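Side-chain contacts in piwi domain-containing protein (PDB 5THE), which is the C-terminal lobe of a budding-yeast Argonaute, which probably binds a guide RNA and uses it to select target RNAs for cleavage: residues Arg80-Asn85 with Ile172-Leu177; Phe129-Lys134 with Asp196-Asp201; Asp201-Ile206 with Asn215-Trp220. All blocks are in the same frame, centred on the assembly; numbering follows the deposited sequence.

Contact 1 of 3, residues Arg80-Asn85 with Ile172-Leu177; sequences RAIFIN and ISLLNL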
loop_
_atom_site.group_PDB
_atom_site.type_symbol
_atom_site.label_atom_id
_atom_site.label_comp_id
_atom_site.label_asym_id
_atom_site.label_seq_id
_atom_site.Cartn_x
_atom_site.Cartn_y
_atom_site.Cartn_z
ATOM N N ARG A 80 1.254 22.423 -10.202
ATOM C CA ARG A 80 2.461 23.140 -10.605
ATOM C C ARG A 80 3.526 22.136 -11.020
ATOM O O ARG A 80 3.955 21.308 -10.209
ATOM C CB ARG A 80 3.004 24.014 -9.476
ATOM C CG ARG A 80 2.169 25.234 -9.152
ATOM C CD ARG A 80 1.868 26.072 -10.384
ATOM N NE ARG A 80 3.060 26.642 -11.011
ATOM C CZ ARG A 80 3.738 27.684 -10.533
ATOM N NH1 ARG A 80 3.359 28.264 -9.399
ATOM N NH2 ARG A 80 4.799 28.143 -11.189
ATOM N N ALA A 81 3.958 22.219 -12.270
ATOM C CA ALA A 81 5.019 21.362 -12.757
ATOM C C ALA A 81 6.370 21.982 -12.420
ATOM O O ALA A 81 6.587 23.180 -12.624
ATOM C CB ALA A 81 4.883 21.152 -14.266
ATOM N N ILE A 82 7.272 21.172 -11.890
ATOM C CA ILE A 82 8.651 21.574 -11.645
ATOM C C ILE A 82 9.527 20.582 -12.390
ATOM O O ILE A 82 9.557 19.393 -12.052
ATOM C CB ILE A 82 8.990 21.607 -10.150
ATOM C CG1 ILE A 82 8.101 22.629 -9.427
ATOM C CG2 ILE A 82 10.490 21.906 -9.943
ATOM C CD1 ILE A 82 8.357 22.705 -7.918
ATOM N N PHE A 83 10.206 21.057 -13.425
ATOM C CA PHE A 83 11.069 20.202 -14.229
ATOM C C PHE A 83 12.423 20.100 -13.538
ATOM O O PHE A 83 13.151 21.091 -13.421
ATOM C CB PHE A 83 11.206 20.757 -15.645
ATOM C CG PHE A 83 11.838 19.798 -16.614
ATOM C CD1 PHE A 83 13.215 19.723 -16.742
ATOM C CD2 PHE A 83 11.057 18.973 -17.398
ATOM C CE1 PHE A 83 13.803 18.834 -17.628
ATOM C CE2 PHE A 83 11.639 18.085 -18.292
ATOM C CZ PHE A 83 13.013 18.016 -18.400
ATOM N N ILE A 84 12.755 18.905 -13.063
ATOM C CA ILE A 84 14.032 18.663 -12.404
ATOM C C ILE A 84 14.992 18.203 -13.495
ATOM O O ILE A 84 14.905 17.076 -13.987
ATOM C CB ILE A 84 13.904 17.637 -11.280
ATOM C CG1 ILE A 84 12.846 18.108 -10.261
ATOM C CG2 ILE A 84 15.271 17.417 -10.610
ATOM C CD1 ILE A 84 13.215 19.403 -9.461
ATOM N N ASN A 85 15.887 19.098 -13.910
ATOM C CA ASN A 85 16.816 18.779 -14.988
ATOM C C ASN A 85 18.028 18.073 -14.384
ATOM O O ASN A 85 19.065 18.680 -14.103
ATOM C CB ASN A 85 17.217 20.045 -15.730
ATOM C CG ASN A 85 18.130 19.751 -16.896
ATOM O OD1 ASN A 85 17.982 18.726 -17.546
ATOM N ND2 ASN A 85 19.077 20.648 -17.169
ATOM N N ILE A 172 18.752 24.675 -3.375
ATOM C CA ILE A 172 18.551 26.023 -2.853
ATOM C C ILE A 172 17.370 26.679 -3.552
ATOM O O ILE A 172 16.498 27.275 -2.908
ATOM C CB ILE A 172 19.842 26.854 -2.989
ATOM C CG1 ILE A 172 20.887 26.355 -1.995
ATOM C CG2 ILE A 172 19.557 28.328 -2.760
ATOM C CD1 ILE A 172 22.224 27.048 -2.135
ATOM N N SER A 173 17.308 26.552 -4.880
ATOM C CA SER A 173 16.188 27.120 -5.625
ATOM C C SER A 173 14.875 26.477 -5.215
ATOM O O SER A 173 13.868 27.170 -5.033
ATOM C CB SER A 173 16.393 26.946 -7.129
ATOM O OG SER A 173 17.623 27.497 -7.543
ATOM N N LEU A 174 14.860 25.146 -5.090
ATOM C CA LEU A 174 13.624 24.448 -4.755
ATOM C C LEU A 174 13.171 24.795 -3.342
ATOM O O LEU A 174 11.982 25.031 -3.107
ATOM C CB LEU A 174 13.815 22.935 -4.906
ATOM C CG LEU A 174 12.577 22.093 -4.565
ATOM C CD1 LEU A 174 11.465 22.343 -5.583
ATOM C CD2 LEU A 174 12.908 20.599 -4.458
ATOM N N LEU A 175 14.109 24.838 -2.396
ATOM C CA LEU A 175 13.791 25.259 -1.036
ATOM C C LEU A 175 13.115 26.615 -1.028
ATOM O O LEU A 175 12.135 26.826 -0.305
ATOM C CB LEU A 175 15.060 25.309 -0.190
ATOM C CG LEU A 175 15.641 23.955 0.197
ATOM C CD1 LEU A 175 16.910 24.143 1.006
ATOM C CD2 LEU A 175 14.614 23.144 0.965
ATOM N N ASN A 176 13.627 27.548 -1.827
ATOM C CA ASN A 176 12.989 28.851 -1.927
ATOM C C ASN A 176 11.604 28.730 -2.545
ATOM O O ASN A 176 10.656 29.397 -2.112
ATOM C CB ASN A 176 13.860 29.800 -2.745
ATOM C CG ASN A 176 13.289 31.194 -2.794
ATOM O OD1 ASN A 176 13.330 31.922 -1.802
ATOM N ND2 ASN A 176 12.734 31.571 -3.941
ATOM N N LEU A 177 11.472 27.875 -3.560
ATOM C CA LEU A 177 10.182 27.665 -4.202
ATOM C C LEU A 177 9.160 27.102 -3.218
ATOM O O LEU A 177 8.002 27.533 -3.200
ATOM C CB LEU A 177 10.368 26.733 -5.399
ATOM C CG LEU A 177 9.233 26.548 -6.402
ATOM C CD1 LEU A 177 9.795 26.003 -7.710
ATOM C CD2 LEU A 177 8.139 25.616 -5.862
#
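Leu-174 and Leu-177, one turn apart on helix 169-179, both settle against Ile-82 in the inner strand 77-85 of the parallel sheet. This is helix-on-sheet packing in the Rossmann-like MID domain of Argonaute. Leu-174 comes first and offers a single methyl: its CD1 lies 3.9 Å from Ile-82 CD1. The leucine also touches Ile-126 and Tyr-189 on the strands flanking 77-85. Leu-177 follows one turn later, its backbone N bonded to Ser-173 O. It meets Ile-82 tip to tip, and it brings both methyls of its fork to the isoleucine's end. The strand side chain can reach that far because its longer branch is fully extended, with CD1 anti to CA (chi2 179°). Leu-177 also leans on Ile-124, tying the helix to the next strand as well. No hydrogen bond crosses between the segments; the polar backbone of Ile-82 is taken up within the sheet by Leu-188 and Val-190. All the closest approaches thus converge on one atom, Ile-82 CD1, with Leu-177 CD1 and CD2 each 3.6 Å from it.

Contact 2 of 3, residues Phe129-Lys134 with Asp196-Asp201; sequences FGPPIK and DSAVYD. With nucleotides of chain B.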
loop_
_atom_site.group_PDB
_atom_site.type_symbol
_atom_site.label_atom_id
_atom_site.label_comp_id
_atom_site.label_asym_id
_atom_site.label_seq_id
_atom_site.Cartn_x
_atom_site.Cartn_y
_atom_site.Cartn_z
ATOM N N PHE A 129 20.057 20.228 -9.505
ATOM C CA PHE A 129 19.493 19.643 -8.303
ATOM C C PHE A 129 20.092 18.261 -8.087
ATOM O O PHE A 129 20.158 17.446 -9.017
ATOM C CB PHE A 129 17.967 19.548 -8.371
ATOM C CG PHE A 129 17.373 18.889 -7.163
ATOM C CD1 PHE A 129 17.252 17.500 -7.099
ATOM C CD2 PHE A 129 16.976 19.651 -6.069
ATOM C CE1 PHE A 129 16.739 16.881 -5.968
ATOM C CE2 PHE A 129 16.451 19.043 -4.932
ATOM C CZ PHE A 129 16.328 17.657 -4.881
ATOM N N GLY A 130 20.516 17.996 -6.861
ATOM C CA GLY A 130 21.082 16.718 -6.515
ATOM C C GLY A 130 21.431 16.662 -5.046
ATOM O O GLY A 130 21.182 17.606 -4.282
ATOM N N PRO A 131 22.016 15.545 -4.620
ATOM C CA PRO A 131 22.467 15.446 -3.240
ATOM C C PRO A 131 23.495 16.516 -2.938
ATOM O O PRO A 131 24.188 17.012 -3.846
ATOM C CB PRO A 131 23.079 14.037 -3.170
ATOM C CG PRO A 131 23.413 13.701 -4.570
ATOM C CD PRO A 131 22.366 14.354 -5.408
ATOM N N PRO A 132 23.624 16.910 -1.674
ATOM C CA PRO A 132 24.704 17.825 -1.288
ATOM C C PRO A 132 26.063 17.297 -1.738
ATOM O O PRO A 132 26.314 16.092 -1.743
ATOM C CB PRO A 132 24.596 17.875 0.243
ATOM C CG PRO A 132 23.170 17.450 0.547
ATOM C CD PRO A 132 22.839 16.440 -0.517
ATOM N N ILE A 133 26.942 18.210 -2.114
ATOM C CA ILE A 133 28.190 17.853 -2.781
ATOM C C ILE A 133 29.305 17.634 -1.764
ATOM O O ILE A 133 29.420 18.363 -0.769
ATOM C CB ILE A 133 28.582 18.931 -3.808
ATOM C CG1 ILE A 133 27.432 19.174 -4.796
ATOM C CG2 ILE A 133 29.847 18.521 -4.553
ATOM C CD1 ILE A 133 26.696 20.493 -4.589
ATOM N N LYS A 134 30.130 16.620 -2.037
ATOM C CA LYS A 134 31.388 16.296 -1.340
ATOM C C LYS A 134 31.180 16.076 0.141
ATOM O O LYS A 134 31.413 14.971 0.632
ATOM C CB LYS A 134 32.466 17.378 -1.574
ATOM C CG LYS A 134 32.525 18.474 -0.525
ATOM C CD LYS A 134 33.667 19.457 -0.768
ATOM C CE LYS A 134 35.011 18.820 -0.469
ATOM N NZ LYS A 134 35.028 18.244 0.906
ATOM N N ASP A 196 17.124 7.701 -11.101
ATOM C CA ASP A 196 18.073 8.544 -10.382
ATOM C C ASP A 196 17.616 8.588 -8.928
ATOM O O ASP A 196 16.909 9.510 -8.513
ATOM C CB ASP A 196 18.124 9.936 -11.006
ATOM C CG ASP A 196 19.249 10.783 -10.464
ATOM O OD1 ASP A 196 19.816 10.433 -9.409
ATOM O OD2 ASP A 196 19.559 11.822 -11.095
ATOM N N SER A 197 18.036 7.588 -8.146
ATOM C CA SER A 197 17.533 7.486 -6.780
ATOM C C SER A 197 18.072 8.601 -5.890
ATOM O O SER A 197 17.368 9.055 -4.981
ATOM C CB SER A 197 17.856 6.108 -6.204
ATOM O OG SER A 197 19.244 5.853 -6.279
ATOM N N ALA A 198 19.292 9.086 -6.146
ATOM C CA ALA A 198 19.824 10.166 -5.321
ATOM C C ALA A 198 18.988 11.423 -5.482
ATOM O O ALA A 198 18.740 12.144 -4.506
ATOM C CB ALA A 198 21.284 10.454 -5.676
ATOM N N VAL A 199 18.550 11.707 -6.712
ATOM C CA VAL A 199 17.706 12.869 -6.942
ATOM C C VAL A 199 16.304 12.624 -6.397
ATOM O O VAL A 199 15.738 13.479 -5.707
ATOM C CB VAL A 199 17.677 13.230 -8.433
ATOM C CG1 VAL A 199 16.477 14.082 -8.724
ATOM C CG2 VAL A 199 18.954 14.004 -8.817
ATOM N N TYR A 200 15.736 11.439 -6.669
ATOM C CA TYR A 200 14.387 11.138 -6.187
ATOM C C TYR A 200 14.329 11.136 -4.661
ATOM O O TYR A 200 13.390 11.681 -4.066
ATOM C CB TYR A 200 13.927 9.791 -6.740
ATOM C CG TYR A 200 12.588 9.324 -6.239
ATOM C CD1 TYR A 200 12.485 8.526 -5.104
ATOM C CD2 TYR A 200 11.414 9.654 -6.923
ATOM C CE1 TYR A 200 11.245 8.082 -4.654
ATOM C CE2 TYR A 200 10.184 9.215 -6.481
ATOM C CZ TYR A 200 10.096 8.427 -5.356
ATOM O OH TYR A 200 8.853 7.992 -4.921
ATOM N N ASP A 201 15.308 10.491 -4.012
ATOM C CA ASP A 201 15.332 10.426 -2.552
ATOM C C ASP A 201 15.342 11.818 -1.951
ATOM O O ASP A 201 14.590 12.112 -1.015
ATOM C CB ASP A 201 16.561 9.654 -2.064
ATOM C CG ASP A 201 16.481 8.172 -2.356
ATOM O OD1 ASP A 201 15.414 7.704 -2.796
ATOM O OD2 ASP A 201 17.486 7.472 -2.123
ATOM O OP3 U B 1 6.422 8.377 -5.806
ATOM P P U B 1 5.995 9.183 -6.965
ATOM O OP1 U B 1 6.020 10.622 -6.606
ATOM O OP2 U B 1 4.738 8.637 -7.503
ATOM O "O5'" U B 1 7.102 9.029 -8.080
ATOM C "C5'" U B 1 7.127 7.907 -8.952
ATOM C "C4'" U B 1 7.947 8.243 -10.160
ATOM O "O4'" U B 1 9.325 8.496 -9.755
ATOM C "C3'" U B 1 7.996 7.175 -11.243
ATOM O "O3'" U B 1 7.904 7.809 -12.518
ATOM C "C2'" U B 1 9.376 6.541 -11.055
ATOM O "O2'" U B 1 9.930 5.976 -12.223
ATOM C "C1'" U B 1 10.206 7.724 -10.552
ATOM N N1 U B 1 11.358 7.318 -9.720
ATOM C C2 U B 1 12.611 7.716 -10.113
ATOM O O2 U B 1 12.778 8.408 -11.095
ATOM N N3 U B 1 13.654 7.297 -9.318
ATOM C C4 U B 1 13.552 6.525 -8.175
ATOM O O4 U B 1 14.574 6.230 -7.548
ATOM C C5 U B 1 12.218 6.134 -7.834
ATOM C C6 U B 1 11.196 6.528 -8.605
#
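Phe-129 and Val-199 join the loop after strand 124-127 to the first turn of helix 197-210 in the Rossmann-like MID domain. The phenyl ring comes edge-on to the helix: CE1 sits 3.6 Å from Val-199 O, with that oxygen close to the ring plane, while CD1 lies 3.9 Å from Val-199 CG1. The valine's other methyl, CG2, turns to the loop backbone and packs at 3.7 Å from Phe-129 O, with Gly-130 CA also beside it. One residue further on, Pro-131 rests its ring on the helix, CG to Ala-198 CB being 4.0 Å. Gly-130 between them is stretched almost flat (phi -178°, psi -177°), and a CB on it would run into Pro-131 CD. The oxygen of Gly-130 accepts a hydrogen bond from Ser-168 OG.

Behind this first shell, Asp-196 is the N-cap of the helix. Its OD1 takes the N-H of Val-199 at 3.2 Å, from above the carboxylate plane, and OD2 is fixed by Asn-86. Tyr-200 points away from the loop; its CG, anti to the backbone N (chi1 176°), carries the ring into the guide 5'-nucleotide pocket. There the uracil of U1 of chain B covers one face of the tyrosine ring, its C5 3.5 Å above the ring centre, and Tyr-200 OH donates to OP3 of the same nucleotide of chain B at 2.6 Å.

Contact 3 of 3, residues Asp201-Ile206 with Asn215-Trp220; sequences DRLKYI and NSCVVW. With nucleotides of chain B.
The pocket for the guide's 5' phosphate lies where Lys-204 of helix 197-210 meets Asn-215 and Cys-217 of strand 215-219, the last two elements of a beta-alpha-beta unit in the MID domain. Helix and strand segments run antiparallel at 169°, their axes 10.1 Å apart. Lys-204 spans the gap obliquely: its chain bends at chi2 (-59°), and beyond that bend it is extended and carries NZ to a point between Asn-215 and the phosphate. It donates to Asn-215 OD1 at 2.8 Å, well above the carbonyl plane, and to OP1 of U1 of chain B at 2.7 Å. Asn-215 is itself held through ND2 by Asp-208 and Ala-213 O, so this second-shell amide steadies the ammonium. A second grip on OP1 comes from the backbone, Cys-217 N donating at 2.7 Å. A methionine in place of Lys-204 would probably leave OP1 with its charge less well balanced and Asn-215 OD1 without its donor. Cys-217 SG packs against Leu-203 CD1 at 4.3 Å, with Lys-204 CE 4.2 Å from the same sulfur. Further along the strand, the guide's next phosphate is caught as Val-219 N donates to OP2 of A2 of chain B at 3.0 Å.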
loop_
_atom_site.group_PDB
_atom_site.type_symbol
_atom_site.label_atom_id
_atom_site.label_comp_id
_atom_site.label_asym_id
_atom_site.label_seq_id
_atom_site.Cartn_x
_atom_site.Cartn_y
_atom_site.Cartn_z
ATOM N N ASP A 201 15.308 10.491 -4.012
ATOM C CA ASP A 201 15.332 10.426 -2.552
ATOM C C ASP A 201 15.342 11.818 -1.951
ATOM O O ASP A 201 14.590 12.112 -1.015
ATOM C CB ASP A 201 16.561 9.654 -2.064
ATOM C CG ASP A 201 16.481 8.172 -2.356
ATOM O OD1 ASP A 201 15.414 7.704 -2.796
ATOM O OD2 ASP A 201 17.486 7.472 -2.123
ATOM N N ARG A 202 16.197 12.688 -2.489
ATOM C CA ARG A 202 16.307 14.040 -1.972
ATOM C C ARG A 202 15.039 14.845 -2.239
ATOM O O ARG A 202 14.618 15.642 -1.395
ATOM C CB ARG A 202 17.526 14.723 -2.589
ATOM C CG ARG A 202 17.891 16.019 -1.914
ATOM C CD ARG A 202 18.546 15.744 -0.583
ATOM N NE ARG A 202 18.933 16.969 0.100
ATOM C CZ ARG A 202 19.551 17.002 1.278
ATOM N NH1 ARG A 202 19.874 15.875 1.898
ATOM N NH2 ARG A 202 19.850 18.163 1.834
ATOM N N LEU A 203 14.426 14.664 -3.411
ATOM C CA LEU A 203 13.157 15.344 -3.686
ATOM C C LEU A 203 12.096 14.983 -2.658
ATOM O O LEU A 203 11.374 15.859 -2.165
ATOM C CB LEU A 203 12.655 14.994 -5.081
ATOM C CG LEU A 203 13.279 15.762 -6.239
ATOM C CD1 LEU A 203 12.720 15.245 -7.536
ATOM C CD2 LEU A 203 13.027 17.266 -6.097
ATOM N N LYS A 204 11.980 13.698 -2.330
ATOM C CA LYS A 204 11.006 13.283 -1.331
ATOM C C LYS A 204 11.428 13.724 0.063
ATOM O O LYS A 204 10.591 14.153 0.866
ATOM C CB LYS A 204 10.807 11.770 -1.404
ATOM C CG LYS A 204 10.192 11.319 -2.736
ATOM C CD LYS A 204 8.824 11.979 -2.972
ATOM C CE LYS A 204 8.081 11.306 -4.121
ATOM N NZ LYS A 204 6.723 11.916 -4.371
ATOM N N TYR A 205 12.726 13.649 0.355
ATOM C CA TYR A 205 13.227 14.111 1.641
ATOM C C TYR A 205 12.870 15.570 1.877
ATOM O O TYR A 205 12.402 15.942 2.955
ATOM C CB TYR A 205 14.733 13.916 1.689
ATOM C CG TYR A 205 15.400 14.437 2.931
ATOM C CD1 TYR A 205 15.379 13.700 4.103
ATOM C CD2 TYR A 205 16.086 15.647 2.923
ATOM C CE1 TYR A 205 16.010 14.154 5.242
ATOM C CE2 TYR A 205 16.720 16.115 4.061
ATOM C CZ TYR A 205 16.675 15.359 5.218
ATOM O OH TYR A 205 17.295 15.795 6.363
ATOM N N ILE A 206 13.081 16.412 0.870
ATOM C CA ILE A 206 12.747 17.821 0.998
ATOM C C ILE A 206 11.241 18.014 1.025
ATOM O O ILE A 206 10.700 18.704 1.897
ATOM C CB ILE A 206 13.385 18.611 -0.150
ATOM C CG1 ILE A 206 14.910 18.623 -0.001
ATOM C CG2 ILE A 206 12.831 20.008 -0.203
ATOM C CD1 ILE A 206 15.618 19.000 -1.306
ATOM N N ASN A 215 3.104 16.015 -3.504
ATOM C CA ASN A 215 3.864 16.008 -4.742
ATOM C C ASN A 215 3.871 14.604 -5.320
ATOM O O ASN A 215 3.821 13.617 -4.586
ATOM C CB ASN A 215 5.315 16.483 -4.519
ATOM C CG ASN A 215 6.141 15.482 -3.717
ATOM O OD1 ASN A 215 6.969 14.750 -4.274
ATOM N ND2 ASN A 215 5.902 15.426 -2.404
ATOM N N SER A 216 3.976 14.534 -6.643
ATOM C CA SER A 216 4.261 13.298 -7.350
ATOM C C SER A 216 5.395 13.549 -8.333
ATOM O O SER A 216 5.570 14.662 -8.842
ATOM C CB SER A 216 3.028 12.765 -8.118
ATOM O OG SER A 216 1.917 12.579 -7.256
ATOM N N CYS A 217 6.156 12.504 -8.599
ATOM C CA CYS A 217 7.173 12.535 -9.631
ATOM C C CYS A 217 6.708 11.797 -10.871
ATOM O O CYS A 217 5.942 10.834 -10.812
ATOM C CB CYS A 217 8.477 11.903 -9.151
ATOM S SG CYS A 217 9.194 12.819 -7.822
ATOM N N VAL A 218 7.263 12.210 -11.990
ATOM C CA VAL A 218 6.932 11.625 -13.272
ATOM C C VAL A 218 8.215 11.672 -14.097
ATOM O O VAL A 218 8.934 12.674 -14.057
ATOM C CB VAL A 218 5.745 12.438 -13.839
ATOM C CG1 VAL A 218 6.139 13.477 -14.861
ATOM C CG2 VAL A 218 4.575 11.581 -14.189
ATOM N N VAL A 219 8.580 10.558 -14.740
ATOM C CA VAL A 219 9.731 10.560 -15.641
ATOM C C VAL A 219 9.287 11.174 -16.961
ATOM O O VAL A 219 8.287 10.745 -17.555
ATOM C CB VAL A 219 10.301 9.138 -15.837
ATOM C CG1 VAL A 219 11.461 9.135 -16.846
ATOM C CG2 VAL A 219 10.783 8.578 -14.513
ATOM N N TRP A 220 10.023 12.194 -17.400
ATOM C CA TRP A 220 9.629 12.988 -18.560
ATOM C C TRP A 220 9.466 12.139 -19.816
ATOM O O TRP A 220 8.521 12.343 -20.586
ATOM C CB TRP A 220 10.666 14.091 -18.794
ATOM C CG TRP A 220 10.434 14.954 -20.010
ATOM C CD1 TRP A 220 11.363 15.294 -20.950
ATOM C CD2 TRP A 220 9.201 15.577 -20.425
ATOM N NE1 TRP A 220 10.801 16.098 -21.909
ATOM C CE2 TRP A 220 9.477 16.290 -21.613
ATOM C CE3 TRP A 220 7.903 15.612 -19.907
ATOM C CZ2 TRP A 220 8.501 17.027 -22.293
ATOM C CZ3 TRP A 220 6.926 16.340 -20.594
ATOM C CH2 TRP A 220 7.237 17.042 -21.770
ATOM O OP3 U B 1 6.422 8.377 -5.806
ATOM P P U B 1 5.995 9.183 -6.965
ATOM O OP1 U B 1 6.020 10.622 -6.606
ATOM O OP2 U B 1 4.738 8.637 -7.503
ATOM O "O5'" U B 1 7.102 9.029 -8.080
ATOM C "C5'" U B 1 7.127 7.907 -8.952
ATOM C "C4'" U B 1 7.947 8.243 -10.160
ATOM O "O4'" U B 1 9.325 8.496 -9.755
ATOM C "C3'" U B 1 7.996 7.175 -11.243
ATOM O "O3'" U B 1 7.904 7.809 -12.518
ATOM C "C2'" U B 1 9.376 6.541 -11.055
ATOM O "O2'" U B 1 9.930 5.976 -12.223
ATOM C "C1'" U B 1 10.206 7.724 -10.552
ATOM N N1 U B 1 11.358 7.318 -9.720
ATOM C C2 U B 1 12.611 7.716 -10.113
ATOM O O2 U B 1 12.778 8.408 -11.095
ATOM N N3 U B 1 13.654 7.297 -9.318
ATOM C C4 U B 1 13.552 6.525 -8.175
ATOM O O4 U B 1 14.574 6.230 -7.548
ATOM C C5 U B 1 12.218 6.134 -7.834
ATOM C C6 U B 1 11.196 6.528 -8.605
ATOM P P A B 2 7.265 7.021 -13.764
ATOM O OP1 A B 2 8.133 5.841 -14.005
ATOM O OP2 A B 2 7.015 8.029 -14.842
ATOM O "O5'" A B 2 5.863 6.497 -13.223
ATOM C "C5'" A B 2 4.947 7.379 -12.570
ATOM C "C4'" A B 2 3.559 6.808 -12.570
ATOM O "O4'" A B 2 3.052 6.792 -13.922
ATOM C "C3'" A B 2 3.440 5.360 -12.131
ATOM O "O3'" A B 2 3.442 5.223 -10.739
ATOM C "C2'" A B 2 2.140 4.924 -12.789
ATOM O "O2'" A B 2 1.030 5.481 -12.099
ATOM C "C1'" A B 2 2.257 5.638 -14.128
ATOM N N9 A B 2 2.943 4.834 -15.158
ATOM C C8 A B 2 4.297 4.757 -15.375
ATOM N N7 A B 2 4.636 4.011 -16.387
ATOM C C5 A B 2 3.408 3.590 -16.889
ATOM C C6 A B 2 3.093 2.770 -17.969
ATOM N N6 A B 2 4.047 2.241 -18.736
ATOM N N1 A B 2 1.777 2.522 -18.209
ATOM C C2 A B 2 0.864 3.085 -17.399
ATOM N N3 A B 2 1.043 3.884 -16.335
ATOM C C4 A B 2 2.352 4.083 -16.142
#

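How the contacts relate
Helix 197-210 serves contacts 2 and 3 directly and touches contact 1 through Leu-203: contact 2 uses its start, contact 3 the turns that follow, and these two share Asp-201. Their centres lie about 11 Å apart, and both reach U1 of chain B, contact 2 through base and phosphate, contact 3 chiefly through OP1, and on to the phosphate of A2 of chain B. Contact 1 stands back, its nearest atom about 9 Å from the nucleic acid, but meets the others in a common apolar core. Leu-203 CD2 is the meeting point there, 3.7 Å from Leu-174 CD2 and 3.5 Å from Phe-129 CZ. Contacts 1 and 3 also reach the same sheet, where the rings of Phe-83 and Trp-220 meet edge-to-face.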